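Long-range contacts in ribonucleoside-diphosphate reductase (PDB 5IM3), which probably reduces ribonucleoside diphosphates to deoxyribonucleotides, the precursors for DNA synthesis, and binds dATP in its N-terminal ATP cone and in its barrel domain: residues 457-462 and 501-506; 484-489 and 564-569; 493-498 and 543-548. All coordinates share one frame; numbering follows the deposited sequence.

Interaction 1: residues 457-462 and 501-506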
loop_
_atom_site.group_PDB
_atom_site.type_symbol
_atom_site.label_atom_id
_atom_site.label_comp_id
_atom_site.label_asym_id
_atom_site.label_seq_id
_atom_site.Cartn_x
_atom_site.Cartn_y
_atom_site.Cartn_z
ATOM N N TRP A 457 33.085 -7.559 -8.626
ATOM C CA TRP A 457 32.950 -8.586 -9.654
ATOM C C TRP A 457 32.899 -9.996 -9.076
ATOM O O TRP A 457 32.713 -10.955 -9.834
ATOM C CB TRP A 457 34.100 -8.491 -10.666
ATOM C CG TRP A 457 35.470 -8.460 -10.050
ATOM C CD1 TRP A 457 36.264 -7.363 -9.876
ATOM C CD2 TRP A 457 36.208 -9.574 -9.530
ATOM N NE1 TRP A 457 37.447 -7.723 -9.284
ATOM C CE2 TRP A 457 37.439 -9.074 -9.057
ATOM C CE3 TRP A 457 35.949 -10.942 -9.416
ATOM C CZ2 TRP A 457 38.407 -9.893 -8.483
ATOM C CZ3 TRP A 457 36.914 -11.757 -8.843
ATOM C CH2 TRP A 457 38.127 -11.229 -8.386
ATOM N N HIS A 458 33.060 -10.146 -7.764
ATOM C CA HIS A 458 33.049 -11.464 -7.144
ATOM C C HIS A 458 31.696 -12.135 -7.349
ATOM O O HIS A 458 30.644 -11.518 -7.164
ATOM C CB HIS A 458 33.359 -11.333 -5.653
ATOM C CG HIS A 458 33.758 -12.617 -4.994
ATOM N ND1 HIS A 458 32.848 -13.586 -4.635
ATOM C CD2 HIS A 458 34.970 -13.077 -4.604
ATOM C CE1 HIS A 458 33.482 -14.594 -4.062
ATOM N NE2 HIS A 458 34.771 -14.309 -4.030
ATOM N N LEU A 459 31.726 -13.413 -7.726
ATOM C CA LEU A 459 30.498 -14.103 -8.101
ATOM C C LEU A 459 29.522 -14.267 -6.941
ATOM O O LEU A 459 28.329 -14.481 -7.182
ATOM C CB LEU A 459 30.824 -15.470 -8.702
ATOM C CG LEU A 459 30.466 -15.596 -10.180
ATOM C CD1 LEU A 459 30.923 -16.939 -10.705
ATOM C CD2 LEU A 459 28.971 -15.422 -10.388
ATOM N N ASP A 460 29.987 -14.163 -5.699
ATOM C CA ASP A 460 29.100 -14.230 -4.546
ATOM C C ASP A 460 28.570 -12.860 -4.132
ATOM O O ASP A 460 27.918 -12.752 -3.088
ATOM C CB ASP A 460 29.819 -14.886 -3.361
ATOM C CG ASP A 460 30.156 -16.349 -3.612
ATOM O OD1 ASP A 460 29.449 -17.009 -4.401
ATOM O OD2 ASP A 460 31.131 -16.837 -3.005
ATOM N N ILE A 461 28.801 -11.820 -4.939
ATOM C CA ILE A 461 28.505 -10.458 -4.495
ATOM C C ILE A 461 27.024 -10.291 -4.179
ATOM O O ILE A 461 26.660 -9.605 -3.218
ATOM C CB ILE A 461 28.976 -9.429 -5.543
ATOM C CG1 ILE A 461 28.826 -8.004 -4.998
ATOM C CG2 ILE A 461 28.192 -9.567 -6.845
ATOM C CD1 ILE A 461 29.689 -7.717 -3.779
ATOM N N GLU A 462 26.145 -10.910 -4.976
ATOM C CA GLU A 462 24.711 -10.711 -4.785
ATOM C C GLU A 462 24.250 -11.268 -3.442
ATOM O O GLU A 462 23.488 -10.617 -2.719
ATOM C CB GLU A 462 23.931 -11.347 -5.940
ATOM C CG GLU A 462 24.141 -10.641 -7.272
ATOM C CD GLU A 462 23.541 -11.391 -8.444
ATOM O OE1 GLU A 462 23.769 -12.617 -8.551
ATOM O OE2 GLU A 462 22.839 -10.757 -9.261
ATOM N N TRP A 501 28.400 -5.560 -16.719
ATOM C CA TRP A 501 29.331 -5.912 -15.654
ATOM C C TRP A 501 29.300 -7.422 -15.481
ATOM O O TRP A 501 28.222 -8.003 -15.328
ATOM C CB TRP A 501 28.951 -5.197 -14.350
ATOM C CG TRP A 501 29.877 -5.444 -13.197
ATOM C CD1 TRP A 501 29.602 -6.149 -12.062
ATOM C CD2 TRP A 501 31.225 -4.976 -13.061
ATOM N NE1 TRP A 501 30.694 -6.151 -11.229
ATOM C CE2 TRP A 501 31.704 -5.438 -11.819
ATOM C CE3 TRP A 501 32.074 -4.214 -13.868
ATOM C CZ2 TRP A 501 32.994 -5.163 -11.365
ATOM C CZ3 TRP A 501 33.358 -3.941 -13.415
ATOM C CH2 TRP A 501 33.803 -4.415 -12.176
ATOM N N THR A 502 30.472 -8.050 -15.513
ATOM C CA THR A 502 30.584 -9.502 -15.474
ATOM C C THR A 502 31.136 -9.950 -14.127
ATOM O O THR A 502 32.131 -9.402 -13.642
ATOM C CB THR A 502 31.483 -10.014 -16.604
ATOM O OG1 THR A 502 30.959 -9.581 -17.866
ATOM C CG2 THR A 502 31.555 -11.535 -16.587
ATOM N N LEU A 503 30.490 -10.947 -13.533
ATOM C CA LEU A 503 30.936 -11.534 -12.280
ATOM C C LEU A 503 31.782 -12.771 -12.559
ATOM O O LEU A 503 31.448 -13.583 -13.427
ATOM C CB LEU A 503 29.742 -11.903 -11.394
ATOM C CG LEU A 503 28.673 -10.818 -11.221
ATOM C CD1 LEU A 503 27.596 -11.269 -10.244
ATOM C CD2 LEU A 503 29.296 -9.512 -10.763
ATOM N N PHE A 504 32.885 -12.899 -11.823
ATOM C CA PHE A 504 33.815 -14.007 -11.971
ATOM C C PHE A 504 34.097 -14.623 -10.609
ATOM O O PHE A 504 33.952 -13.976 -9.568
ATOM C CB PHE A 504 35.159 -13.568 -12.577
ATOM C CG PHE A 504 35.053 -12.941 -13.934
ATOM C CD1 PHE A 504 34.913 -13.725 -15.067
ATOM C CD2 PHE A 504 35.135 -11.567 -14.083
ATOM C CE1 PHE A 504 34.835 -13.147 -16.319
ATOM C CE2 PHE A 504 35.052 -10.983 -15.332
ATOM C CZ PHE A 504 34.908 -11.774 -16.451
ATOM N N SER A 505 34.507 -15.858 -10.625
ATOM C CA SER A 505 35.104 -16.388 -9.405
ATOM C C SER A 505 36.598 -16.073 -9.383
ATOM O O SER A 505 37.274 -16.216 -10.404
ATOM C CB SER A 505 34.907 -17.893 -9.302
ATOM O OG SER A 505 35.577 -18.400 -8.158
ATOM N N PRO A 506 37.150 -15.641 -8.246
ATOM C CA PRO A 506 38.573 -15.266 -8.234
ATOM C C PRO A 506 39.504 -16.394 -8.639
ATOM O O PRO A 506 40.596 -16.120 -9.150
ATOM C CB PRO A 506 38.809 -14.827 -6.781
ATOM C CG PRO A 506 37.710 -15.444 -6.004
ATOM C CD PRO A 506 36.531 -15.488 -6.920
#
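Phe-504 N donates to Trp-457 O at 2.8 Å, the N-H...O angle being 157°, joining 501-506 to 457-462. The return bond, Leu-459 N to Phe-504 O, is weak (2.9 Å, 124°). Together they frame a single beta bridge between His-458 and Phe-504. Leu-503 CA adds a CA-H...O contact to Trp-457 O (3.1 Å). The Trp-457 indole, its CG between the backbone N and the carbonyl carbon (chi1 51°), turns an edge to the other segment. Phe-504 O lies in its plane, and Trp-457 CH2 meets Pro-506 CB at 4.0 Å. Trp-457 CB touches Trp-501 CZ2 at 3.6 Å. Leu-503 has its CB 3.7 Å from Leu-459 CD2 and its CD1 against Ile-461 CG2. This loop-to-strand contact borders the dATP site of the barrel domain: Ser-505 neighbours dATP-binding Arg-410, and the Pro-506 side chain is about 8 Å from bound dATP. The His-458 imidazole packs NE2 against Pro-506 CD at 3.6 Å. That nitrogen also bonds to Val-409 O, while ND1 accepts from Asp-460 N inside the type I turn leading into helix 461-465. With both nitrogens engaged the ring's rotation is fixed, consistent with a neutral imidazole protonated on NE2.

Interaction 2: residues 484-489 and 564-569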
loop_
_atom_site.group_PDB
_atom_site.type_symbol
_atom_site.label_atom_id
_atom_site.label_comp_id
_atom_site.label_asym_id
_atom_site.label_seq_id
_atom_site.Cartn_x
_atom_site.Cartn_y
_atom_site.Cartn_z
ATOM N N ALA A 484 31.361 -4.641 3.661
ATOM C CA ALA A 484 31.667 -3.458 2.870
ATOM C C ALA A 484 31.986 -3.864 1.439
ATOM O O ALA A 484 32.602 -4.905 1.206
ATOM C CB ALA A 484 32.839 -2.670 3.459
ATOM N N ASN A 485 31.563 -3.031 0.490
ATOM C CA ASN A 485 31.919 -3.213 -0.909
ATOM C C ASN A 485 33.314 -2.663 -1.187
ATOM O O ASN A 485 33.661 -1.560 -0.753
ATOM C CB ASN A 485 30.909 -2.510 -1.818
ATOM C CG ASN A 485 29.552 -3.188 -1.829
ATOM O OD1 ASN A 485 28.552 -2.611 -1.395
ATOM N ND2 ASN A 485 29.506 -4.409 -2.348
ATOM N N TRP A 486 34.104 -3.436 -1.925
ATOM C CA TRP A 486 35.424 -3.030 -2.411
ATOM C C TRP A 486 35.267 -2.773 -3.912
ATOM O O TRP A 486 35.361 -3.689 -4.728
ATOM C CB TRP A 486 36.453 -4.117 -2.095
ATOM C CG TRP A 486 37.892 -3.727 -2.265
ATOM C CD1 TRP A 486 38.807 -4.322 -3.084
ATOM C CD2 TRP A 486 38.587 -2.672 -1.587
ATOM N NE1 TRP A 486 40.027 -3.702 -2.961
ATOM C CE2 TRP A 486 39.919 -2.686 -2.048
ATOM C CE3 TRP A 486 38.212 -1.720 -0.637
ATOM C CZ2 TRP A 486 40.879 -1.781 -1.592
ATOM C CZ3 TRP A 486 39.167 -0.818 -0.186
ATOM C CH2 TRP A 486 40.482 -0.855 -0.665
ATOM N N ILE A 487 35.014 -1.519 -4.273
ATOM C CA ILE A 487 34.452 -1.172 -5.576
ATOM C C ILE A 487 35.576 -0.690 -6.488
ATOM O O ILE A 487 36.228 0.314 -6.164
ATOM C CB ILE A 487 33.360 -0.101 -5.453
ATOM C CG1 ILE A 487 32.307 -0.528 -4.428
ATOM C CG2 ILE A 487 32.707 0.139 -6.817
ATOM C CD1 ILE A 487 31.329 0.573 -4.068
ATOM N N PRO A 488 35.821 -1.342 -7.624
ATOM C CA PRO A 488 36.773 -0.790 -8.595
ATOM C C PRO A 488 36.174 0.385 -9.352
ATOM O O PRO A 488 34.960 0.474 -9.552
ATOM C CB PRO A 488 37.052 -1.969 -9.539
ATOM C CG PRO A 488 36.456 -3.179 -8.876
ATOM C CD PRO A 488 35.349 -2.679 -8.021
ATOM N N ASP A 489 37.054 1.292 -9.787
ATOM C CA ASP A 489 36.612 2.437 -10.579
ATOM C C ASP A 489 35.827 1.989 -11.803
ATOM O O ASP A 489 34.860 2.647 -12.204
ATOM C CB ASP A 489 37.818 3.277 -11.007
ATOM C CG ASP A 489 38.283 4.233 -9.925
ATOM O OD1 ASP A 489 37.791 4.133 -8.782
ATOM O OD2 ASP A 489 39.147 5.085 -10.219
ATOM N N THR A 564 33.210 1.469 -0.373
ATOM C CA THR A 564 34.598 1.916 -0.371
ATOM C C THR A 564 35.188 1.674 -1.752
ATOM O O THR A 564 34.763 0.764 -2.469
ATOM C CB THR A 564 35.435 1.189 0.699
ATOM O OG1 THR A 564 35.575 -0.190 0.345
ATOM C CG2 THR A 564 34.775 1.298 2.075
ATOM N N PHE A 565 36.175 2.488 -2.122
ATOM C CA PHE A 565 36.664 2.543 -3.496
ATOM C C PHE A 565 38.105 2.051 -3.571
ATOM O O PHE A 565 39.014 2.658 -2.993
ATOM C CB PHE A 565 36.520 3.960 -4.046
ATOM C CG PHE A 565 35.099 4.434 -4.065
ATOM C CD1 PHE A 565 34.184 3.863 -4.932
ATOM C CD2 PHE A 565 34.667 5.417 -3.193
ATOM C CE1 PHE A 565 32.868 4.278 -4.946
ATOM C CE2 PHE A 565 33.349 5.837 -3.202
ATOM C CZ PHE A 565 32.450 5.264 -4.079
ATOM N N LYS A 566 38.301 0.966 -4.321
ATOM C CA LYS A 566 39.561 0.234 -4.307
ATOM C C LYS A 566 40.688 1.021 -4.967
ATOM O O LYS A 566 41.824 1.014 -4.480
ATOM C CB LYS A 566 39.352 -1.115 -5.003
ATOM C CG LYS A 566 40.601 -1.797 -5.540
ATOM C CD LYS A 566 40.224 -3.033 -6.328
ATOM C CE LYS A 566 41.446 -3.721 -6.899
ATOM N NZ LYS A 566 41.074 -4.693 -7.965
ATOM N N ASP A 567 40.401 1.694 -6.073
ATOM C CA ASP A 567 41.457 2.255 -6.907
ATOM C C ASP A 567 42.076 3.519 -6.316
ATOM O O ASP A 567 43.309 3.653 -6.336
ATOM C CB ASP A 567 40.913 2.511 -8.313
ATOM C CG ASP A 567 40.708 1.218 -9.092
ATOM O OD1 ASP A 567 41.571 0.320 -8.992
ATOM O OD2 ASP A 567 39.682 1.091 -9.792
ATOM N N PRO A 568 41.297 4.471 -5.790
ATOM C CA PRO A 568 41.940 5.594 -5.086
ATOM C C PRO A 568 42.728 5.154 -3.860
ATOM O O PRO A 568 43.765 5.757 -3.557
ATOM C CB PRO A 568 40.763 6.514 -4.719
ATOM C CG PRO A 568 39.537 5.696 -4.888
ATOM C CD PRO A 568 39.849 4.687 -5.950
ATOM N N CYS A 569 42.280 4.112 -3.152
ATOM C CA CYS A 569 43.052 3.606 -2.020
ATOM C C CYS A 569 44.403 3.054 -2.457
ATOM O O CYS A 569 45.371 3.113 -1.692
ATOM C CB CYS A 569 42.273 2.516 -1.281
ATOM S SG CYS A 569 40.807 3.081 -0.401
HETATM O O HOH W 1 37.622 2.267 -6.884
#
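Trp-486 with Thr-564 and Ile-487 with Phe-565 pair as adjacent parallel strands of the ten-stranded alpha-beta barrel, where each strand gives way to a helix. The ladder runs from Asn-485 O, gripped by both Thr-564 N (3.1 Å) and Thr-564 OG1 (2.6 Å), through Ile-487 N to Thr-564 O (2.9 Å), to Lys-566 N on Ile-487 O (2.8 Å). CG of Trp-486 is anti to the backbone N (chi1 -167°), and Lys-566 CB lies over one face of its indole, 3.5 Å from the centroid of the five-membered ring. Thr-564 OG1 comes instead to the indole edge, 3.2 Å from Trp-486 CE3. Beyond the strands, Asp-489 N meets Asp-567 OD2 on its anti side at 2.6 Å, tilted out of the carboxylate plane. The two carboxylates are close, Asp-489 OD1 3.7 Å from Asp-567 OD2, a repulsion probably eased by Arg-735, which salt-bridges Asp-489. One water links Ile-487 O, Asp-489 OD1 and Asp-567 N. Strand 450-455 pairs with strand 482-487 and supplies Glu-455 to Lys-566 NZ, and Phe-520 of helix 517-532 packs on Pro-488 and Lys-566.

Interaction 3: residues 493-498 and 543-548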
loop_
_atom_site.group_PDB
_atom_site.type_symbol
_atom_site.label_atom_id
_atom_site.label_comp_id
_atom_site.label_asym_id
_atom_site.label_seq_id
_atom_site.Cartn_x
_atom_site.Cartn_y
_atom_site.Cartn_z
ATOM N N LYS A 493 32.427 3.407 -13.542
ATOM C CA LYS A 493 32.417 3.833 -14.938
ATOM C C LYS A 493 31.266 3.188 -15.700
ATOM O O LYS A 493 30.593 3.846 -16.500
ATOM C CB LYS A 493 33.750 3.496 -15.606
ATOM C CG LYS A 493 34.925 4.352 -15.162
ATOM C CD LYS A 493 36.173 4.004 -15.963
ATOM C CE LYS A 493 37.358 4.885 -15.597
ATOM N NZ LYS A 493 38.567 4.552 -16.402
ATOM N N ARG A 494 31.028 1.895 -15.464
ATOM C CA ARG A 494 29.938 1.207 -16.148
ATOM C C ARG A 494 28.577 1.698 -15.664
ATOM O O ARG A 494 27.611 1.699 -16.434
ATOM C CB ARG A 494 30.068 -0.305 -15.948
ATOM C CG ARG A 494 31.343 -0.906 -16.532
ATOM C CD ARG A 494 31.287 -0.998 -18.053
ATOM N NE ARG A 494 32.544 -1.484 -18.623
ATOM C CZ ARG A 494 32.878 -2.767 -18.731
ATOM N NH1 ARG A 494 32.053 -3.716 -18.304
ATOM N NH2 ARG A 494 34.043 -3.105 -19.265
ATOM N N VAL A 495 28.482 2.122 -14.403
ATOM C CA VAL A 495 27.246 2.728 -13.917
ATOM C C VAL A 495 27.000 4.057 -14.622
ATOM O O VAL A 495 25.916 4.303 -15.166
ATOM C CB VAL A 495 27.302 2.903 -12.387
ATOM C CG1 VAL A 495 26.095 3.695 -11.887
ATOM C CG2 VAL A 495 27.373 1.545 -11.694
ATOM N N PHE A 496 28.007 4.934 -14.622
ATOM C CA PHE A 496 27.871 6.233 -15.271
ATOM C C PHE A 496 27.501 6.093 -16.741
ATOM O O PHE A 496 26.770 6.933 -17.277
ATOM C CB PHE A 496 29.173 7.022 -15.133
ATOM C CG PHE A 496 29.301 7.772 -13.835
ATOM C CD1 PHE A 496 29.135 7.124 -12.622
ATOM C CD2 PHE A 496 29.608 9.123 -13.830
ATOM C CE1 PHE A 496 29.256 7.814 -11.429
ATOM C CE2 PHE A 496 29.733 9.816 -12.642
ATOM C CZ PHE A 496 29.557 9.163 -11.441
ATOM N N ASP A 497 27.990 5.046 -17.405
ATOM C CA ASP A 497 27.803 4.861 -18.837
ATOM C C ASP A 497 26.735 3.824 -19.171
ATOM O O ASP A 497 26.593 3.453 -20.340
ATOM C CB ASP A 497 29.132 4.464 -19.485
ATOM C CG ASP A 497 30.232 5.475 -19.224
ATOM O OD1 ASP A 497 29.918 6.665 -19.022
ATOM O OD2 ASP A 497 31.415 5.081 -19.226
ATOM N N ASP A 498 25.984 3.348 -18.177
ATOM C CA ASP A 498 24.933 2.354 -18.397
ATOM C C ASP A 498 25.488 1.112 -19.093
ATOM O O ASP A 498 24.851 0.534 -19.975
ATOM C CB ASP A 498 23.772 2.952 -19.196
ATOM C CG ASP A 498 22.542 2.062 -19.201
ATOM O OD1 ASP A 498 22.354 1.296 -18.233
ATOM O OD2 ASP A 498 21.758 2.136 -20.175
ATOM N N GLN A 543 23.560 -5.930 -15.530
ATOM C CA GLN A 543 23.658 -4.506 -15.807
ATOM C C GLN A 543 24.253 -3.800 -14.597
ATOM O O GLN A 543 23.803 -4.004 -13.465
ATOM C CB GLN A 543 22.286 -3.926 -16.147
ATOM C CG GLN A 543 21.713 -4.434 -17.458
ATOM C CD GLN A 543 22.667 -4.232 -18.619
ATOM O OE1 GLN A 543 22.924 -3.102 -19.039
ATOM N NE2 GLN A 543 23.209 -5.328 -19.134
ATOM N N ALA A 544 25.278 -2.980 -14.835
ATOM C CA ALA A 544 25.935 -2.284 -13.735
ATOM C C ALA A 544 24.939 -1.458 -12.929
ATOM O O ALA A 544 24.990 -1.444 -11.693
ATOM C CB ALA A 544 27.058 -1.398 -14.273
ATOM N N LYS A 545 24.022 -0.765 -13.613
ATOM C CA LYS A 545 23.023 0.042 -12.918
ATOM C C LYS A 545 22.155 -0.816 -12.005
ATOM O O LYS A 545 21.750 -0.373 -10.924
ATOM C CB LYS A 545 22.153 0.784 -13.932
ATOM C CG LYS A 545 22.553 2.232 -14.170
ATOM C CD LYS A 545 21.783 2.829 -15.343
ATOM C CE LYS A 545 21.894 4.347 -15.385
ATOM N NZ LYS A 545 21.010 5.000 -14.378
ATOM N N ASP A 546 21.857 -2.049 -12.424
ATOM C CA ASP A 546 21.000 -2.918 -11.620
ATOM C C ASP A 546 21.705 -3.362 -10.345
ATOM O O ASP A 546 21.093 -3.402 -9.272
ATOM C CB ASP A 546 20.562 -4.131 -12.440
ATOM C CG ASP A 546 19.647 -3.761 -13.592
ATOM O OD1 ASP A 546 19.102 -2.636 -13.590
ATOM O OD2 ASP A 546 19.466 -4.603 -14.497
ATOM N N LEU A 547 22.988 -3.705 -10.439
ATOM C CA LEU A 547 23.731 -4.084 -9.243
ATOM C C LEU A 547 23.962 -2.873 -8.348
ATOM O O LEU A 547 23.865 -2.970 -7.119
ATOM C CB LEU A 547 25.057 -4.737 -9.638
ATOM C CG LEU A 547 25.905 -5.309 -8.502
ATOM C CD1 LEU A 547 25.146 -6.396 -7.753
ATOM C CD2 LEU A 547 27.224 -5.851 -9.044
ATOM N N TRP A 548 24.262 -1.724 -8.954
ATOM C CA TRP A 548 24.401 -0.484 -8.199
ATOM C C TRP A 548 23.130 -0.178 -7.414
ATOM O O TRP A 548 23.184 0.145 -6.220
ATOM C CB TRP A 548 24.743 0.648 -9.169
ATOM C CG TRP A 548 24.818 2.024 -8.582
ATOM C CD1 TRP A 548 23.999 3.079 -8.866
ATOM C CD2 TRP A 548 25.779 2.507 -7.636
ATOM N NE1 TRP A 548 24.385 4.185 -8.150
ATOM C CE2 TRP A 548 25.475 3.862 -7.386
ATOM C CE3 TRP A 548 26.862 1.927 -6.971
ATOM C CZ2 TRP A 548 26.215 4.643 -6.500
ATOM C CZ3 TRP A 548 27.595 2.707 -6.089
ATOM C CH2 TRP A 548 27.267 4.048 -5.864
#
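Val-495 meets Trp-548 and Ala-544 where the end of helix 489-496 passes the start of helix 544-558, and most of the contact is apolar. Its CG1 sits over the face of the indole in a CH-pi contact, 4.0 Å from the centroid of the five-membered ring and 22° off the normal. The branching at CB, with CG1 anti to the backbone N (chi1 173°), leaves CG2 for Ala-544 CB at 3.9 Å and for Trp-548 CB. Ala-544 CB in turn lies 3.6 Å from Arg-494 CB, while the Arg-494 guanidinium leads away to Glu-528 and the carbonyl of Ser-500. A Schellman motif closes the first helix here: Asp-498, with a positive phi of 56°, is its C-prime residue, Asp-498 N bonding to Val-495 O at 3.2 Å and Gly-499 N to Arg-494 O. Both helices belong to the barrel domain, the first following strand 482-487 and the second preceding strand 562-565. Polar groups approach without a hydrogen bond between the segments. Asp-498 OD1 touches the aliphatic part of Lys-545 at CD (3.3 Å), the two side chains crossing at about a right angle, yet Lys-545 NZ stays 5.5 Å from that oxygen. At the indole's polar end, NE1 of Trp-548 bonds to Asp-889.

Overall arrangement
Followed from the N terminus, the chain lays down 457-462, 484-489 and 493-498 before any contact is closed. Interaction 1 closes first, when 501-506 returns to 457-462 after 38 residues. Interaction 3 follows with 543-548, and interaction 2 is completed last by 564-569. Interaction 3 is therefore nested within the loop of interaction 2, whereas interaction 1 crosses both. The three centres lie about 14 to 15 Å apart. Ile-461 packs on Asn-485 between interactions 1 and 2, and Trp-501 packs on Leu-547 between 1 and 3. Parallel barrel strands, the helices that connect them and the two-stranded antiparallel sheet 500-504/539-543 are thus joined in one region of the barrel domain.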